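Local coordinates for protein nucleoporin NUP170 (Chaetomium thermophilum, PDB 5HAX) that probably serves as a scaffold nucleoporin in the symmetric core of the nuclear pore and binds the nucleoporin Nup53 through its N-terminal domain, at residues K270-L274 with F287-N292; D276-M280 with Q343-F349; T601-V607 with T619-L625; S681-I686 with Q719-Q723. All blocks are in the same frame, centred on the assembly; numbering follows the deposited sequence.

Contact 1 of 4, residues K270-L274 with F287-N292. With PO4 (phosphate ion), chain D.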
loop_
_atom_site.group_PDB
_atom_site.type_symbol
_atom_site.label_atom_id
_atom_site.label_comp_id
_atom_site.label_asym_id
_atom_site.label_seq_id
_atom_site.Cartn_x
_atom_site.Cartn_y
_atom_site.Cartn_z
ATOM N N LYS A 270 18.509 15.971 -17.313
ATOM C CA LYS A 270 17.572 15.556 -18.351
ATOM C C LYS A 270 18.298 15.081 -19.603
ATOM O O LYS A 270 17.806 14.187 -20.302
ATOM C CB LYS A 270 16.623 16.707 -18.685
ATOM C CG LYS A 270 15.690 16.415 -19.848
ATOM C CD LYS A 270 14.519 17.385 -19.904
ATOM C CE LYS A 270 14.973 18.831 -19.904
ATOM N NZ LYS A 270 13.850 19.748 -20.236
ATOM N N THR A 271 19.463 15.663 -19.903
ATOM C CA THR A 271 20.242 15.219 -21.054
ATOM C C THR A 271 20.639 13.755 -20.918
ATOM O O THR A 271 20.583 12.995 -21.892
ATOM C CB THR A 271 21.487 16.091 -21.210
ATOM O OG1 THR A 271 21.094 17.462 -21.352
ATOM C CG2 THR A 271 22.301 15.668 -22.425
ATOM N N SER A 272 21.055 13.346 -19.718
ATOM C CA SER A 272 21.432 11.954 -19.494
ATOM C C SER A 272 20.236 11.029 -19.684
ATOM O O SER A 272 20.338 9.990 -20.348
ATOM C CB SER A 272 22.024 11.801 -18.092
ATOM O OG SER A 272 22.391 10.457 -17.835
ATOM N N CYS A 273 19.090 11.391 -19.103
ATOM C CA CYS A 273 17.866 10.632 -19.338
ATOM C C CYS A 273 17.556 10.533 -20.826
ATOM O O CYS A 273 17.202 9.457 -21.326
ATOM C CB CYS A 273 16.696 11.280 -18.599
ATOM S SG CYS A 273 16.729 11.077 -16.805
ATOM N N LEU A 274 17.684 11.648 -21.551
ATOM C CA LEU A 274 17.391 11.646 -22.980
ATOM C C LEU A 274 18.379 10.788 -23.759
ATOM O O LEU A 274 18.001 10.162 -24.757
ATOM C CB LEU A 274 17.396 13.077 -23.514
ATOM C CG LEU A 274 16.183 13.919 -23.119
ATOM C CD1 LEU A 274 16.464 15.399 -23.307
ATOM C CD2 LEU A 274 14.967 13.502 -23.932
ATOM N N PHE A 287 9.017 12.589 -25.420
ATOM C CA PHE A 287 10.119 12.857 -24.498
ATOM C C PHE A 287 11.264 13.487 -25.281
ATOM O O PHE A 287 11.972 12.789 -26.015
ATOM C CB PHE A 287 10.575 11.575 -23.798
ATOM C CG PHE A 287 11.583 11.802 -22.704
ATOM C CD1 PHE A 287 11.575 12.970 -21.955
ATOM C CD2 PHE A 287 12.545 10.844 -22.427
ATOM C CE1 PHE A 287 12.502 13.175 -20.952
ATOM C CE2 PHE A 287 13.475 11.045 -21.426
ATOM C CZ PHE A 287 13.453 12.211 -20.688
ATOM N N THR A 288 11.449 14.798 -25.113
ATOM C CA THR A 288 12.483 15.562 -25.800
ATOM C C THR A 288 13.132 16.516 -24.808
ATOM O O THR A 288 12.805 16.527 -23.618
ATOM C CB THR A 288 11.908 16.359 -26.973
ATOM O OG1 THR A 288 11.074 17.408 -26.467
ATOM C CG2 THR A 288 11.094 15.465 -27.900
ATOM N N ASP A 289 14.055 17.343 -25.311
ATOM C CA ASP A 289 14.696 18.349 -24.471
ATOM C C ASP A 289 13.717 19.421 -24.005
ATOM O O ASP A 289 14.022 20.150 -23.054
ATOM C CB ASP A 289 15.859 19.001 -25.222
ATOM C CG ASP A 289 15.395 19.926 -26.328
ATOM O OD1 ASP A 289 16.023 20.986 -26.517
ATOM O OD2 ASP A 289 14.406 19.593 -27.011
ATOM N N LYS A 290 12.557 19.535 -24.655
ATOM C CA LYS A 290 11.514 20.455 -24.223
ATOM C C LYS A 290 10.662 19.880 -23.096
ATOM O O LYS A 290 9.987 20.639 -22.393
ATOM C CB LYS A 290 10.631 20.807 -25.425
ATOM C CG LYS A 290 9.474 21.759 -25.149
ATOM C CD LYS A 290 9.950 23.126 -24.683
ATOM C CE LYS A 290 8.811 24.136 -24.708
ATOM N NZ LYS A 290 9.210 25.466 -24.169
ATOM N N THR A 291 10.703 18.567 -22.895
ATOM C CA THR A 291 9.848 17.910 -21.916
ATOM C C THR A 291 10.350 18.155 -20.496
ATOM O O THR A 291 11.556 18.201 -20.245
ATOM C CB THR A 291 9.801 16.410 -22.209
ATOM O OG1 THR A 291 9.435 16.209 -23.581
ATOM C CG2 THR A 291 8.804 15.701 -21.311
ATOM N N ASN A 292 9.408 18.299 -19.564
ATOM C CA ASN A 292 9.697 18.501 -18.151
ATOM C C ASN A 292 9.322 17.252 -17.362
ATOM O O ASN A 292 8.314 16.602 -17.656
ATOM C CB ASN A 292 8.925 19.702 -17.590
ATOM C CG ASN A 292 9.374 21.026 -18.184
ATOM O OD1 ASN A 292 10.561 21.348 -18.190
ATOM N ND2 ASN A 292 8.422 21.800 -18.687
HETATM P P PO4 D . 25.787 9.322 -18.946
HETATM O O1 PO4 D . 24.561 9.699 -19.742
HETATM O O2 PO4 D . 26.013 10.334 -17.847
HETATM O O3 PO4 D . 26.985 9.303 -19.865
HETATM O O4 PO4 D . 25.592 7.952 -18.343
#
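Phe287 opens segment 287-292 by turning its ring to helix 270-274: Leu274 CD2 lies 3.6 Å from the centroid of the Phe287 ring and 4° off its normal, a CH-pi contact over one face, while Cys273 CB approaches Phe287 CZ at 4.0 Å near the ring plane. Thr288 starts a type I beta turn closed by Thr291 N to Thr288 O (3.0 Å). Thr288 OG1 accepts from Lys290 N at 3.2 Å, an ST turn, and Thr288 N donates to Thr291 OG1 at 2.9 Å. At Asp289 the backbone is the partner: Leu274 CD1 packs on Asp289 CA (3.6 Å), and Lys270 NZ donates to Asp289 O (2.9 Å). Lys270 NZ also donates to Thr291 O at 2.8 Å, so one lysine bridges two turn carbonyls. Asn292 leads into strand 293-298. Ser272 OG donates to PO4 O1 (3.0 Å), a probable crystallisation ion also bound by Arg275. A helix inserted between two blades and fastened to the turn before the next blade is consistent with an elaborated beta-propeller.

Contact 2 of 4, residues D276-M280 with Q343-F349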
loop_
_atom_site.group_PDB
_atom_site.type_symbol
_atom_site.label_atom_id
_atom_site.label_comp_id
_atom_site.label_asym_id
_atom_site.label_seq_id
_atom_site.Cartn_x
_atom_site.Cartn_y
_atom_site.Cartn_z
ATOM N N ASP A 276 19.965 8.026 -22.570
ATOM C CA ASP A 276 19.484 6.669 -22.331
ATOM C C ASP A 276 18.287 6.360 -23.218
ATOM O O ASP A 276 18.221 5.303 -23.856
ATOM C CB ASP A 276 19.096 6.486 -20.861
ATOM C CG ASP A 276 20.268 6.648 -19.916
ATOM O OD1 ASP A 276 20.029 6.857 -18.705
ATOM O OD2 ASP A 276 21.426 6.568 -20.376
ATOM N N PHE A 277 17.331 7.288 -23.271
ATOM C CA PHE A 277 16.121 7.085 -24.059
ATOM C C PHE A 277 16.446 6.882 -25.534
ATOM O O PHE A 277 15.806 6.068 -26.211
ATOM C CB PHE A 277 15.191 8.282 -23.863
ATOM C CG PHE A 277 13.859 8.140 -24.535
ATOM C CD1 PHE A 277 13.005 7.103 -24.200
ATOM C CD2 PHE A 277 13.448 9.061 -25.481
ATOM C CE1 PHE A 277 11.773 6.979 -24.812
ATOM C CE2 PHE A 277 12.217 8.944 -26.094
ATOM C CZ PHE A 277 11.378 7.900 -25.758
ATOM N N ALA A 278 17.442 7.607 -26.048
ATOM C CA ALA A 278 17.799 7.480 -27.457
ATOM C C ALA A 278 18.424 6.125 -27.759
ATOM O O ALA A 278 18.280 5.615 -28.875
ATOM C CB ALA A 278 18.753 8.604 -27.861
ATOM N N HIS A 279 19.116 5.531 -26.786
ATOM C CA HIS A 279 19.706 4.212 -26.961
ATOM C C HIS A 279 18.677 3.091 -26.893
ATOM O O HIS A 279 19.006 1.950 -27.232
ATOM C CB HIS A 279 20.789 3.975 -25.904
ATOM C CG HIS A 279 21.957 4.906 -26.019
ATOM N ND1 HIS A 279 23.075 4.801 -25.219
ATOM C CD2 HIS A 279 22.182 5.960 -26.840
ATOM C CE1 HIS A 279 23.936 5.749 -25.541
ATOM N NE2 HIS A 279 23.419 6.465 -26.523
ATOM N N MET A 280 17.451 3.386 -26.467
ATOM C CA MET A 280 16.393 2.391 -26.455
ATOM C C MET A 280 15.885 2.149 -27.872
ATOM O O MET A 280 16.076 2.963 -28.780
ATOM C CB MET A 280 15.243 2.840 -25.553
ATOM C CG MET A 280 15.663 3.120 -24.119
ATOM S SD MET A 280 14.314 3.720 -23.083
ATOM C CE MET A 280 13.341 2.229 -22.906
ATOM N N GLN A 343 20.213 4.869 -14.440
ATOM C CA GLN A 343 19.965 4.721 -15.867
ATOM C C GLN A 343 18.481 4.527 -16.131
ATOM O O GLN A 343 17.813 3.749 -15.442
ATOM C CB GLN A 343 20.752 3.532 -16.434
ATOM C CG GLN A 343 20.570 3.319 -17.926
ATOM C CD GLN A 343 21.376 2.144 -18.445
ATOM O OE1 GLN A 343 22.249 1.621 -17.753
ATOM N NE2 GLN A 343 21.082 1.720 -19.668
ATOM N N LEU A 344 17.973 5.234 -17.139
ATOM C CA LEU A 344 16.611 5.009 -17.606
ATOM C C LEU A 344 16.549 3.691 -18.369
ATOM O O LEU A 344 17.182 3.542 -19.419
ATOM C CB LEU A 344 16.148 6.167 -18.485
ATOM C CG LEU A 344 14.823 5.949 -19.222
ATOM C CD1 LEU A 344 13.723 5.526 -18.259
ATOM C CD2 LEU A 344 14.416 7.205 -19.976
ATOM N N GLN A 345 15.781 2.740 -17.842
ATOM C CA GLN A 345 15.711 1.381 -18.368
ATOM C C GLN A 345 14.407 1.069 -19.085
ATOM O O GLN A 345 14.430 0.426 -20.137
ATOM C CB GLN A 345 15.893 0.371 -17.227
ATOM C CG GLN A 345 17.275 0.366 -16.593
ATOM C CD GLN A 345 18.299 -0.378 -17.427
ATOM O OE1 GLN A 345 18.079 -0.650 -18.607
ATOM N NE2 GLN A 345 19.425 -0.721 -16.812
ATOM N N PHE A 346 13.273 1.503 -18.539
ATOM C CA PHE A 346 11.961 1.089 -19.016
ATOM C C PHE A 346 11.012 2.279 -19.010
ATOM O O PHE A 346 11.067 3.116 -18.106
ATOM C CB PHE A 346 11.406 -0.044 -18.141
ATOM C CG PHE A 346 9.983 -0.397 -18.438
ATOM C CD1 PHE A 346 8.952 0.133 -17.679
ATOM C CD2 PHE A 346 9.672 -1.259 -19.472
ATOM C CE1 PHE A 346 7.640 -0.190 -17.951
ATOM C CE2 PHE A 346 8.362 -1.586 -19.751
ATOM C CZ PHE A 346 7.343 -1.051 -18.990
ATOM N N VAL A 347 10.139 2.344 -20.017
ATOM C CA VAL A 347 9.172 3.429 -20.159
ATOM C C VAL A 347 7.786 2.826 -20.341
ATOM O O VAL A 347 7.583 1.979 -21.217
ATOM C CB VAL A 347 9.505 4.346 -21.354
ATOM C CG1 VAL A 347 8.475 5.469 -21.465
ATOM C CG2 VAL A 347 10.907 4.916 -21.225
ATOM N N LYS A 348 6.831 3.281 -19.528
ATOM C CA LYS A 348 5.417 2.995 -19.744
ATOM C C LYS A 348 4.786 4.219 -20.399
ATOM O O LYS A 348 4.670 5.278 -19.770
ATOM C CB LYS A 348 4.712 2.643 -18.434
ATOM C CG LYS A 348 3.285 2.115 -18.621
ATOM C CD LYS A 348 3.268 0.756 -19.330
ATOM C CE LYS A 348 1.890 0.401 -19.874
ATOM N NZ LYS A 348 1.014 -0.244 -18.859
ATOM N N PHE A 349 4.387 4.074 -21.660
ATOM C CA PHE A 349 3.794 5.176 -22.398
ATOM C C PHE A 349 2.314 5.332 -22.056
ATOM O O PHE A 349 1.680 4.403 -21.553
ATOM C CB PHE A 349 3.968 4.960 -23.898
ATOM C CG PHE A 349 5.372 5.197 -24.385
ATOM C CD1 PHE A 349 5.824 6.482 -24.637
ATOM C CD2 PHE A 349 6.237 4.136 -24.594
ATOM C CE1 PHE A 349 7.113 6.705 -25.086
ATOM C CE2 PHE A 349 7.528 4.353 -25.043
ATOM C CZ PHE A 349 7.964 5.640 -25.288
#
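Apolar packing makes up most of this contact between the end of helix 270-279 and strand 341-348. Phe277 CB meets Leu344 CD2 at 4.1 Å, and further out Phe277 CE1 lies 4.2 Å from Val347 CG2 and 4.1 Å from Phe349 CZ, the last near the plane of the Phe277 ring. Met280 reaches across to the strand: its CE is 4.0 Å from Val347 CG2 and 3.5 Å from Gln345 O, with SD 4.5 Å from Leu344 CG. Asp276 CB and Leu344 CB are 3.8 Å apart. Leu344 and Val347 both direct their CA-to-CB bonds toward the helix although they are three positions apart in sequence. The classic beta bulge accounts for this spacing, since Gln345 and Phe346 together face Phe320 of strand 318-324 and both turn their CB atoms away from the helix.

The polar part is a single hydrogen bond across the segments, from Leu344 N to Asp276 OD1, at 3.1 Å with an angle of 162° at the hydrogen. Asp276 OD1 also forms a salt bridge with Lys268, so the carboxylate joins a backbone amide to a lysine.

The chemistry is therefore graded: a charged carboxylate, partly exposed, fixes the helix against the strand backbone at one end, and buried aromatic and aliphatic groups fill the interface beyond it, which implies a join held mainly by apolar packing.

Contact 3 of 4, residues T601-V607 with T619-L625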
loop_
_atom_site.group_PDB
_atom_site.type_symbol
_atom_site.label_atom_id
_atom_site.label_comp_id
_atom_site.label_asym_id
_atom_site.label_seq_id
_atom_site.Cartn_x
_atom_site.Cartn_y
_atom_site.Cartn_z
ATOM N N THR A 601 -1.133 -15.480 6.947
ATOM C CA THR A 601 -0.433 -14.757 8.004
ATOM C C THR A 601 -0.126 -15.632 9.216
ATOM O O THR A 601 0.674 -15.222 10.063
ATOM C CB THR A 601 -1.253 -13.549 8.466
ATOM O OG1 THR A 601 -2.493 -13.995 9.031
ATOM C CG2 THR A 601 -1.533 -12.602 7.306
ATOM N N LEU A 602 -0.734 -16.815 9.311
ATOM C CA LEU A 602 -0.609 -17.700 10.466
ATOM C C LEU A 602 0.349 -18.858 10.226
ATOM O O LEU A 602 1.235 -19.111 11.046
ATOM C CB LEU A 602 -1.987 -18.266 10.831
ATOM C CG LEU A 602 -2.688 -17.724 12.073
ATOM C CD1 LEU A 602 -2.736 -16.209 12.052
ATOM C CD2 LEU A 602 -4.093 -18.306 12.155
ATOM N N TRP A 603 0.182 -19.546 9.094
ATOM C CA TRP A 603 0.757 -20.864 8.848
ATOM C C TRP A 603 2.189 -21.018 9.356
ATOM O O TRP A 603 2.458 -21.826 10.252
ATOM C CB TRP A 603 0.684 -21.144 7.344
ATOM C CG TRP A 603 0.835 -22.580 6.976
ATOM C CD1 TRP A 603 1.919 -23.166 6.396
ATOM C CD2 TRP A 603 -0.138 -23.617 7.153
ATOM N NE1 TRP A 603 1.684 -24.504 6.197
ATOM C CE2 TRP A 603 0.428 -24.806 6.655
ATOM C CE3 TRP A 603 -1.432 -23.655 7.680
ATOM C CZ2 TRP A 603 -0.253 -26.021 6.671
ATOM C CZ3 TRP A 603 -2.107 -24.863 7.697
ATOM C CH2 TRP A 603 -1.516 -26.029 7.195
ATOM N N LYS A 604 3.120 -20.251 8.795
ATOM C CA LYS A 604 4.534 -20.399 9.119
ATOM C C LYS A 604 4.961 -19.576 10.328
ATOM O O LYS A 604 6.136 -19.625 10.706
ATOM C CB LYS A 604 5.391 -20.016 7.908
ATOM C CG LYS A 604 5.235 -20.952 6.718
ATOM C CD LYS A 604 5.818 -22.329 7.003
ATOM C CE LYS A 604 5.676 -23.251 5.805
ATOM N NZ LYS A 604 6.322 -24.568 6.040
ATOM N N ALA A 605 4.047 -18.835 10.945
ATOM C CA ALA A 605 4.390 -18.005 12.087
ATOM C C ALA A 605 4.472 -18.835 13.363
ATOM O O ALA A 605 3.754 -19.825 13.536
ATOM C CB ALA A 605 3.357 -16.893 12.269
ATOM N N LYS A 606 5.366 -18.422 14.259
ATOM C CA LYS A 606 5.408 -18.991 15.597
ATOM C C LYS A 606 4.145 -18.611 16.359
ATOM O O LYS A 606 3.598 -17.520 16.192
ATOM C CB LYS A 606 6.637 -18.495 16.359
ATOM C CG LYS A 606 7.968 -18.760 15.672
ATOM C CD LYS A 606 8.273 -20.245 15.579
ATOM C CE LYS A 606 9.684 -20.484 15.066
ATOM N NZ LYS A 606 9.959 -21.927 14.832
ATOM N N VAL A 607 3.679 -19.526 17.210
ATOM C CA VAL A 607 2.461 -19.260 17.970
ATOM C C VAL A 607 2.713 -18.196 19.034
ATOM O O VAL A 607 1.865 -17.325 19.267
ATOM C CB VAL A 607 1.920 -20.560 18.596
ATOM C CG1 VAL A 607 0.658 -20.275 19.402
ATOM C CG2 VAL A 607 1.638 -21.594 17.515
ATOM N N THR A 619 2.242 -14.259 19.030
ATOM C CA THR A 619 2.761 -13.618 17.826
ATOM C C THR A 619 1.660 -12.874 17.082
ATOM O O THR A 619 1.860 -11.737 16.638
ATOM C CB THR A 619 3.396 -14.659 16.906
ATOM O OG1 THR A 619 4.270 -15.508 17.661
ATOM C CG2 THR A 619 4.180 -13.982 15.789
ATOM N N ILE A 620 0.502 -13.497 16.931
ATOM C CA ILE A 620 -0.612 -12.932 16.175
ATOM C C ILE A 620 -1.577 -12.282 17.161
ATOM O O ILE A 620 -1.959 -12.931 18.145
ATOM C CB ILE A 620 -1.334 -14.009 15.344
ATOM C CG1 ILE A 620 -0.329 -14.801 14.498
ATOM C CG2 ILE A 620 -2.404 -13.366 14.468
ATOM C CD1 ILE A 620 0.453 -13.960 13.502
ATOM N N PRO A 621 -1.986 -11.030 16.948
ATOM C CA PRO A 621 -2.982 -10.423 17.839
ATOM C C PRO A 621 -4.268 -11.237 17.884
ATOM O O PRO A 621 -4.688 -11.830 16.889
ATOM C CB PRO A 621 -3.212 -9.032 17.229
ATOM C CG PRO A 621 -2.535 -9.047 15.891
ATOM C CD PRO A 621 -1.450 -10.057 15.983
ATOM N N THR A 622 -4.893 -11.256 19.066
ATOM C CA THR A 622 -6.096 -12.059 19.265
ATOM C C THR A 622 -7.207 -11.643 18.310
ATOM O O THR A 622 -7.925 -12.496 17.774
ATOM C CB THR A 622 -6.576 -11.938 20.712
ATOM O OG1 THR A 622 -6.901 -10.571 20.994
ATOM C CG2 THR A 622 -5.503 -12.413 21.684
ATOM N N SER A 623 -7.370 -10.336 18.092
ATOM C CA SER A 623 -8.419 -9.857 17.199
ATOM C C SER A 623 -8.250 -10.411 15.792
ATOM O O SER A 623 -9.242 -10.680 15.106
ATOM C CB SER A 623 -8.420 -8.329 17.167
ATOM O OG SER A 623 -7.192 -7.836 16.659
ATOM N N LYS A 624 -7.004 -10.592 15.349
ATOM C CA LYS A 624 -6.764 -11.168 14.032
ATOM C C LYS A 624 -7.109 -12.652 14.014
ATOM O O LYS A 624 -7.635 -13.160 13.017
ATOM C CB LYS A 624 -5.307 -10.947 13.629
ATOM C CG LYS A 624 -4.980 -11.368 12.208
ATOM C CD LYS A 624 -5.647 -10.462 11.188
ATOM C CE LYS A 624 -5.360 -10.925 9.771
ATOM N NZ LYS A 624 -5.215 -9.780 8.832
ATOM N N LEU A 625 -6.818 -13.364 15.104
ATOM C CA LEU A 625 -7.158 -14.780 15.176
ATOM C C LEU A 625 -8.663 -14.996 15.125
ATOM O O LEU A 625 -9.128 -16.000 14.571
ATOM C CB LEU A 625 -6.573 -15.394 16.447
ATOM C CG LEU A 625 -5.047 -15.516 16.482
ATOM C CD1 LEU A 625 -4.567 -15.834 17.890
ATOM C CD2 LEU A 625 -4.563 -16.571 15.497
HETATM O O HOH W 1 -0.028 -16.268 17.970
#
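Two side-chain conformations set the apolar part of this contact. Leu602, with chi1 at -106° between the usual wells, has a CA-to-CB bond that runs sideways, yet its methyls reach across: Leu602 CD1 is 3.7 Å from Ile620 CG1 and Leu602 CD2 is 3.8 Å from Leu625 CD2. Ile620, m at both chi1 and chi2, brings CD1 to 3.7 Å from Thr601 O and 4.3 Å from Ala605 CB, which places that methyl against the type I turn of Leu602 to Ala605, closed by Ala605 N to Leu602 O at 2.8 Å.

Polar bonds gather at the other end. Thr619 in the m rotamer carries its hydroxyl to segment 601-607, where Thr619 OG1 donates to Lys606 O at 2.6 Å, while Thr619 N donates to Val607 O at 3.1 Å. Gln609 NE2 is a second partner of this hydroxyl. A water donates to Val607 O (2.5 Å) and accepts from Ile620 N (3.0 Å), extending this link by one residue.

Pro621 is the N-cap of helix 622-640; Trp603 packs on helices 5-20 and 717-722. The backbone bond, beside strands 608-609 and 617-618, is consistent with a hairpin-like excursion between helices 586-599 and 622-640 of the helical domain.

Contact 4 of 4, residues S681-I686 with Q719-Q723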
loop_
_atom_site.group_PDB
_atom_site.type_symbol
_atom_site.label_atom_id
_atom_site.label_comp_id
_atom_site.label_asym_id
_atom_site.label_seq_id
_atom_site.Cartn_x
_atom_site.Cartn_y
_atom_site.Cartn_z
ATOM N N SER A 681 -9.565 -28.585 11.999
ATOM C CA SER A 681 -8.345 -28.568 12.798
ATOM C C SER A 681 -7.821 -27.147 12.974
ATOM O O SER A 681 -7.313 -26.795 14.046
ATOM C CB SER A 681 -7.284 -29.455 12.148
ATOM O OG SER A 681 -6.087 -29.454 12.906
ATOM N N ILE A 682 -7.932 -26.318 11.932
ATOM C CA ILE A 682 -7.521 -24.918 12.044
ATOM C C ILE A 682 -8.363 -24.207 13.094
ATOM O O ILE A 682 -7.843 -23.469 13.939
ATOM C CB ILE A 682 -7.621 -24.219 10.674
ATOM C CG1 ILE A 682 -6.488 -24.680 9.753
ATOM C CG2 ILE A 682 -7.555 -22.699 10.831
ATOM C CD1 ILE A 682 -6.741 -24.386 8.286
ATOM N N SER A 683 -9.681 -24.412 13.052
ATOM C CA SER A 683 -10.562 -23.755 14.011
ATOM C C SER A 683 -10.287 -24.237 15.430
ATOM O O SER A 683 -10.238 -23.433 16.368
ATOM C CB SER A 683 -12.023 -23.999 13.631
ATOM O OG SER A 683 -12.892 -23.270 14.478
ATOM N N GLU A 684 -10.107 -25.548 15.607
ATOM C CA GLU A 684 -9.734 -26.074 16.918
ATOM C C GLU A 684 -8.406 -25.492 17.382
ATOM O O GLU A 684 -8.266 -25.096 18.545
ATOM C CB GLU A 684 -9.653 -27.600 16.872
ATOM C CG GLU A 684 -10.993 -28.297 16.705
ATOM C CD GLU A 684 -10.857 -29.801 16.592
ATOM O OE1 GLU A 684 -9.749 -30.320 16.844
ATOM O OE2 GLU A 684 -11.856 -30.465 16.251
ATOM N N GLY A 685 -7.419 -25.435 16.486
ATOM C CA GLY A 685 -6.127 -24.881 16.856
ATOM C C GLY A 685 -6.216 -23.432 17.293
ATOM O O GLY A 685 -5.590 -23.030 18.277
ATOM N N ILE A 686 -6.999 -22.626 16.573
ATOM C CA ILE A 686 -7.144 -21.220 16.939
ATOM C C ILE A 686 -7.856 -21.092 18.281
ATOM O O ILE A 686 -7.454 -20.293 19.136
ATOM C CB ILE A 686 -7.879 -20.451 15.826
ATOM C CG1 ILE A 686 -6.977 -20.323 14.594
ATOM C CG2 ILE A 686 -8.287 -19.063 16.312
ATOM C CD1 ILE A 686 -7.686 -19.810 13.358
ATOM N N GLN A 719 2.416 -26.610 12.497
ATOM C CA GLN A 719 2.633 -27.796 13.319
ATOM C C GLN A 719 1.441 -28.052 14.231
ATOM O O GLN A 719 1.014 -29.199 14.405
ATOM C CB GLN A 719 3.915 -27.627 14.133
ATOM C CG GLN A 719 5.170 -27.516 13.275
ATOM C CD GLN A 719 6.315 -26.802 13.973
ATOM O OE1 GLN A 719 6.144 -26.217 15.042
ATOM N NE2 GLN A 719 7.494 -26.845 13.363
ATOM N N LEU A 720 0.892 -26.989 14.823
ATOM C CA LEU A 720 -0.302 -27.118 15.650
ATOM C C LEU A 720 -1.465 -27.707 14.859
ATOM O O LEU A 720 -2.236 -28.517 15.384
ATOM C CB LEU A 720 -0.680 -25.750 16.215
ATOM C CG LEU A 720 -1.971 -25.651 17.028
ATOM C CD1 LEU A 720 -1.844 -26.436 18.320
ATOM C CD2 LEU A 720 -2.305 -24.193 17.307
ATOM N N PHE A 721 -1.601 -27.314 13.591
ATOM C CA PHE A 721 -2.766 -27.699 12.801
ATOM C C PHE A 721 -2.646 -29.097 12.213
ATOM O O PHE A 721 -3.661 -29.789 12.078
ATOM C CB PHE A 721 -2.982 -26.706 11.652
ATOM C CG PHE A 721 -3.353 -25.313 12.091
ATOM C CD1 PHE A 721 -4.010 -25.086 13.290
ATOM C CD2 PHE A 721 -3.052 -24.226 11.286
ATOM C CE1 PHE A 721 -4.352 -23.803 13.677
ATOM C CE2 PHE A 721 -3.391 -22.944 11.671
ATOM C CZ PHE A 721 -4.041 -22.733 12.866
ATOM N N SER A 722 -1.432 -29.530 11.853
ATOM C CA SER A 722 -1.284 -30.656 10.937
ATOM C C SER A 722 -0.203 -31.662 11.321
ATOM O O SER A 722 0.061 -32.577 10.532
ATOM C CB SER A 722 -0.991 -30.124 9.527
ATOM O OG SER A 722 0.212 -29.375 9.512
ATOM N N GLN A 723 0.429 -31.543 12.491
ATOM C CA GLN A 723 1.521 -32.436 12.863
ATOM C C GLN A 723 1.324 -32.993 14.265
ATOM O O GLN A 723 0.815 -32.308 15.156
ATOM C CB GLN A 723 2.866 -31.720 12.776
ATOM C CG GLN A 723 3.341 -31.522 11.352
ATOM C CD GLN A 723 4.578 -30.659 11.264
ATOM O OE1 GLN A 723 5.449 -30.712 12.133
ATOM N NE2 GLN A 723 4.661 -29.851 10.214
#
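Phe721 lays its ring over the backbone of helix 663-694, with Ile682 CA 4.0 Å from the ring centroid and 22° off its normal, a CH-pi contact over the face. Around it, Ile682 CG1 is 3.8 Å from Phe721 CD2 and Ile686 CG1 is 4.2 Å from Phe721 CZ, while Gly685 CA approaches Phe721 CE1 at 3.8 Å near the ring plane. The absence of a side chain matters here: an ideal CB on Gly685 would fall 2.5 Å from Phe721 CE1, a clash, and 3.4 Å from Leu720 CD2. Leu720 CD2 uses the same gap, lying 3.6 Å from Gly685 O. Beside the apolar contact, Ser681 OG donates to Phe721 O at 2.6 Å, tying the side chain of one helix to the backbone of the other. From helix 622-640, Leu625 and Ile628 also pack on Ile686. Phe721 is thus a knob in the hole formed by Ser681, Ile682, Gly685 and Ile686, as in the helix-helix packing of an alpha-helical domain.

Contacts 1 and 2 share helix 270-279 in the beta-propeller-like region and touch, Phe287 CD2 lying 3.6 Å from Phe277 CD2; contacts 3 and 4 meet in the helical region, where Trp603 CZ3 is 3.8 Å from Phe721 CD2. The pairs lie on opposite sides of the chain's centre, with contact centres 44 to 59 Å apart. Contact 4 is the buried one; the other three are partly buried. Polar partners vary with place in the fold: charged side chains bind backbone where a helix meets loop or strand (contacts 1 and 2), contact 3 joins loops by a backbone bond, a threonine hydroxyl and a water, and contact 4 adds one serine bond to helix packing.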